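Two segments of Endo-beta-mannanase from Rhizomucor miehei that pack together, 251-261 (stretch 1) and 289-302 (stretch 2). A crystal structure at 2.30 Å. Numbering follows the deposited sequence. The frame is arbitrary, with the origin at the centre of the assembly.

Stretch 1 251-261: DFGTFHLYPEA
Stretch 2 (289-302) VIMEEYGLSTDALR

Neighbouring strands of a parallel sheet must match in shape as well as in hydrogen bonding, and this pair from an endo-beta-mannanase shows how a bulge can be absorbed without losing either. Strands 253-257 and 289-294 run in the same direction, their axes 20° apart and 4.5 Å at closest approach. G253 pairs with V289, T254 with I290 and F255 with M291; the register then slips by one, so that H256 faces E293 and L257 faces Y294.

The backbone ladder is built from I290 N to G253 O (2.8 Å), F255 N to I290 O (3.0 Å), E292 N to F255 O (3.0 Å), L257 N to E293 O (2.7 Å) and G295 N to L257 O (3.2 Å). The extra residue, E292, adopts phi/psi of -87/-13 between M291 at -81/86 and E293 at -134/129, while the other strand stays extended. Its CA-to-CB bond points sideways, yet a chi1 p, chi2 t side chain brings its end back to the partner: H256 NE2 donates to E292 OE2 at 2.9 Å.

On the face bearing V289, F255, M291 and L257, the hollow begins at G253. An ideal CB there would lie a tight 3.5 Å from V289 CG2, so the absent side chain leaves room for valine. F255 (chi1 78°, chi2 104°) lays its ring beside the partner strand: V289 CG1 meets its edge, 3.5 Å from CD2, and M291 CB sits over one face, 3.9 Å from the centroid. M291, t at chi1 and chi2 and p at chi3, also brings SD to 4.0 Å from L257 CB. Further along, L257 CB and Y294 CB touch at 3.8 Å.

Across the sheet, T254 CG2 packs against I290 CG2 at 3.4 Å. H256, chi1 m, carries E293 CB over its ring face, 3.6 Å from the centroid, while E292 OE2 lies at the ring edge. E293 (chi1 -90°, chi2 t) extends to accept from Y258 OH at OE1, a short 2.5 Å bond.

Beyond the strands, G295 again makes space: an ideal CB would come within 3.2 Å of Y258 CE1. P259 CG then meets L296 CD2 at 3.6 Å. E260, chi1 m and chi2 t, closes the end, its OE1 accepting from S297 OG at 2.7 Å and S297 N at 2.8 Å. One water links E260 N and OE1 to G295 O, and L301 CD1 lies 3.3 Å from E260 OE2 as the following helix begins.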

# COMPACT_ATOMS: atom_id res chain seq x y z
N ASP A 251 -11.02 5.91 -4.40
CA ASP A 251 -11.52 6.75 -3.30
C ASP A 251 -10.49 7.69 -2.69
O ASP A 251 -10.82 8.80 -2.29
CB ASP A 251 -12.14 5.90 -2.21
CG ASP A 251 -13.27 5.03 -2.72
OD1 ASP A 251 -14.24 5.57 -3.29
OD2 ASP A 251 -13.18 3.80 -2.54
N PHE A 252 -9.25 7.22 -2.60
CA PHE A 252 -8.14 8.06 -2.15
C PHE A 252 -6.87 7.81 -2.97
O PHE A 252 -6.70 6.76 -3.59
CB PHE A 252 -7.88 7.89 -0.64
CG PHE A 252 -7.42 6.51 -0.24
CD1 PHE A 252 -6.07 6.22 -0.16
CD2 PHE A 252 -8.34 5.52 0.08
CE1 PHE A 252 -5.64 4.95 0.21
CE2 PHE A 252 -7.92 4.25 0.45
CZ PHE A 252 -6.57 3.97 0.52
N GLY A 253 -5.98 8.81 -2.97
CA GLY A 253 -4.71 8.72 -3.68
C GLY A 253 -3.57 8.36 -2.75
O GLY A 253 -3.59 8.69 -1.56
N THR A 254 -2.58 7.68 -3.31
CA THR A 254 -1.42 7.27 -2.54
C THR A 254 -0.14 7.74 -3.18
O THR A 254 -0.01 7.74 -4.41
CB THR A 254 -1.36 5.74 -2.42
OG1 THR A 254 -1.71 5.16 -3.68
CG2 THR A 254 -2.33 5.24 -1.37
N PHE A 255 0.79 8.15 -2.34
CA PHE A 255 2.15 8.43 -2.76
C PHE A 255 3.21 8.02 -1.72
O PHE A 255 2.94 7.91 -0.52
CB PHE A 255 2.31 9.89 -3.22
CG PHE A 255 2.41 10.89 -2.10
CD1 PHE A 255 3.64 11.46 -1.76
CD2 PHE A 255 1.28 11.31 -1.41
CE1 PHE A 255 3.74 12.40 -0.75
CE2 PHE A 255 1.37 12.26 -0.39
CZ PHE A 255 2.60 12.81 -0.07
N HIS A 256 4.41 7.77 -2.22
CA HIS A 256 5.52 7.30 -1.41
C HIS A 256 6.60 8.32 -1.44
O HIS A 256 6.63 9.17 -2.33
CB HIS A 256 6.03 5.97 -1.95
CG HIS A 256 5.00 4.86 -1.95
ND1 HIS A 256 5.33 3.56 -1.96
CD2 HIS A 256 3.61 4.91 -1.91
CE1 HIS A 256 4.21 2.81 -1.94
NE2 HIS A 256 3.16 3.64 -1.91
N LEU A 257 7.50 8.27 -0.46
CA LEU A 257 8.64 9.18 -0.40
C LEU A 257 9.94 8.43 -0.09
O LEU A 257 10.12 7.91 1.01
CB LEU A 257 8.39 10.31 0.60
CG LEU A 257 9.49 11.36 0.82
CD1 LEU A 257 9.93 11.99 -0.50
CD2 LEU A 257 9.04 12.42 1.81
N TYR A 258 10.82 8.38 -1.09
CA TYR A 258 12.15 7.77 -0.96
C TYR A 258 13.21 8.60 -1.71
O TYR A 258 13.56 8.28 -2.86
CB TYR A 258 12.14 6.32 -1.47
CG TYR A 258 11.35 5.38 -0.59
CD1 TYR A 258 11.89 4.91 0.61
CD2 TYR A 258 10.07 4.97 -0.93
CE1 TYR A 258 11.18 4.05 1.43
CE2 TYR A 258 9.35 4.11 -0.12
CZ TYR A 258 9.91 3.65 1.06
OH TYR A 258 9.20 2.80 1.88
N PRO A 259 13.71 9.68 -1.06
CA PRO A 259 14.65 10.59 -1.72
C PRO A 259 16.00 9.96 -2.07
O PRO A 259 16.59 10.33 -3.08
CB PRO A 259 14.83 11.73 -0.71
CG PRO A 259 14.40 11.17 0.60
CD PRO A 259 13.36 10.14 0.30
N GLU A 260 16.46 9.01 -1.24
CA GLU A 260 17.74 8.33 -1.48
C GLU A 260 17.68 7.42 -2.69
O GLU A 260 18.57 7.44 -3.54
CB GLU A 260 18.19 7.55 -0.24
CG GLU A 260 18.44 8.42 0.98
CD GLU A 260 18.70 7.60 2.23
OE1 GLU A 260 17.75 7.00 2.77
OE2 GLU A 260 19.87 7.56 2.67
N ALA A 261 16.60 6.63 -2.79
CA ALA A 261 16.39 5.73 -3.92
C ALA A 261 16.22 6.49 -5.22
O ALA A 261 16.55 5.99 -6.30
CB ALA A 261 15.18 4.84 -3.67
N VAL A 289 -5.55 12.14 0.16
CA VAL A 289 -4.31 11.56 -0.31
C VAL A 289 -3.53 11.13 0.93
O VAL A 289 -3.66 11.74 2.00
CB VAL A 289 -3.51 12.55 -1.19
CG1 VAL A 289 -2.19 11.95 -1.64
CG2 VAL A 289 -4.33 12.93 -2.42
N ILE A 290 -2.77 10.05 0.79
CA ILE A 290 -1.99 9.50 1.88
C ILE A 290 -0.56 9.23 1.42
O ILE A 290 -0.34 8.57 0.39
CB ILE A 290 -2.66 8.23 2.47
CG1 ILE A 290 -1.92 7.73 3.72
CG2 ILE A 290 -2.82 7.14 1.42
CD1 ILE A 290 -2.45 6.43 4.28
N MET A 291 0.40 9.77 2.16
CA MET A 291 1.80 9.43 1.98
C MET A 291 1.98 8.12 2.72
O MET A 291 2.33 8.09 3.90
CB MET A 291 2.72 10.51 2.53
CG MET A 291 4.20 10.20 2.37
SD MET A 291 5.23 11.66 2.57
CE MET A 291 5.10 11.99 4.33
N GLU A 292 1.70 7.03 2.02
CA GLU A 292 1.53 5.75 2.70
C GLU A 292 2.84 5.01 2.89
O GLU A 292 2.89 4.03 3.64
CB GLU A 292 0.54 4.89 1.94
CG GLU A 292 0.94 4.61 0.51
CD GLU A 292 0.16 3.47 -0.07
OE1 GLU A 292 -0.76 3.00 0.64
OE2 GLU A 292 0.45 3.04 -1.21
N GLU A 293 3.88 5.47 2.20
CA GLU A 293 5.25 5.01 2.45
C GLU A 293 6.17 6.21 2.49
O GLU A 293 6.15 7.06 1.60
CB GLU A 293 5.74 4.06 1.36
CG GLU A 293 5.46 2.60 1.61
CD GLU A 293 6.16 1.67 0.61
OE1 GLU A 293 7.39 1.79 0.42
OE2 GLU A 293 5.46 0.82 0.01
N TYR A 294 6.97 6.29 3.55
CA TYR A 294 8.14 7.16 3.54
C TYR A 294 9.24 6.57 4.40
O TYR A 294 8.96 5.83 5.35
CB TYR A 294 7.82 8.61 3.91
CG TYR A 294 7.29 8.85 5.29
CD1 TYR A 294 8.14 9.25 6.32
CD2 TYR A 294 5.93 8.74 5.56
CE1 TYR A 294 7.65 9.50 7.59
CE2 TYR A 294 5.43 8.98 6.82
CZ TYR A 294 6.29 9.36 7.84
OH TYR A 294 5.79 9.60 9.10
N GLY A 295 10.48 6.86 4.04
CA GLY A 295 11.60 6.31 4.77
C GLY A 295 12.92 6.97 4.50
O GLY A 295 13.15 7.53 3.43
N LEU A 296 13.80 6.90 5.50
CA LEU A 296 15.19 7.28 5.36
C LEU A 296 16.06 6.17 5.96
O LEU A 296 15.68 5.56 6.97
CB LEU A 296 15.46 8.64 6.01
CG LEU A 296 14.82 9.82 5.27
CD1 LEU A 296 14.93 11.10 6.09
CD2 LEU A 296 15.41 10.00 3.87
N SER A 297 17.21 5.93 5.33
CA SER A 297 18.09 4.79 5.62
C SER A 297 18.75 4.78 7.00
O SER A 297 19.21 3.73 7.46
CB SER A 297 19.20 4.67 4.57
OG SER A 297 18.67 4.54 3.27
N THR A 298 18.85 5.94 7.64
CA THR A 298 19.54 5.97 8.93
C THR A 298 18.73 6.67 10.00
O THR A 298 17.92 7.55 9.71
CB THR A 298 20.94 6.62 8.85
OG1 THR A 298 20.83 7.96 8.35
CG2 THR A 298 21.87 5.82 7.95
N ASP A 299 18.97 6.27 11.24
CA ASP A 299 18.38 6.90 12.40
C ASP A 299 18.59 8.41 12.32
O ASP A 299 17.64 9.19 12.40
CB ASP A 299 19.03 6.34 13.67
CG ASP A 299 18.61 7.07 14.92
OD1 ASP A 299 17.48 6.84 15.39
OD2 ASP A 299 19.41 7.89 15.43
N ALA A 300 19.85 8.80 12.13
CA ALA A 300 20.25 10.20 12.06
C ALA A 300 19.55 10.99 10.93
O ALA A 300 19.21 12.15 11.12
CB ALA A 300 21.76 10.31 11.94
N LEU A 301 19.34 10.37 9.76
CA LEU A 301 18.57 11.01 8.69
C LEU A 301 17.12 11.18 9.09
O LEU A 301 16.50 12.21 8.81
CB LEU A 301 18.66 10.23 7.38
CG LEU A 301 19.93 10.36 6.54
CD1 LEU A 301 19.78 9.53 5.28
CD2 LEU A 301 20.26 11.80 6.18
N ARG A 302 16.58 10.17 9.76
CA ARG A 302 15.20 10.21 10.21
C ARG A 302 14.95 11.26 11.30
O ARG A 302 14.00 12.03 11.21
CB ARG A 302 14.74 8.81 10.63
CG ARG A 302 14.77 7.81 9.48
CD ARG A 302 14.11 6.49 9.83
NE ARG A 302 14.82 5.72 10.85
CZ ARG A 302 15.68 4.74 10.61
NH1 ARG A 302 15.96 4.35 9.37
NH2 ARG A 302 16.26 4.11 11.63
O HOH W 1 15.08 7.66 1.38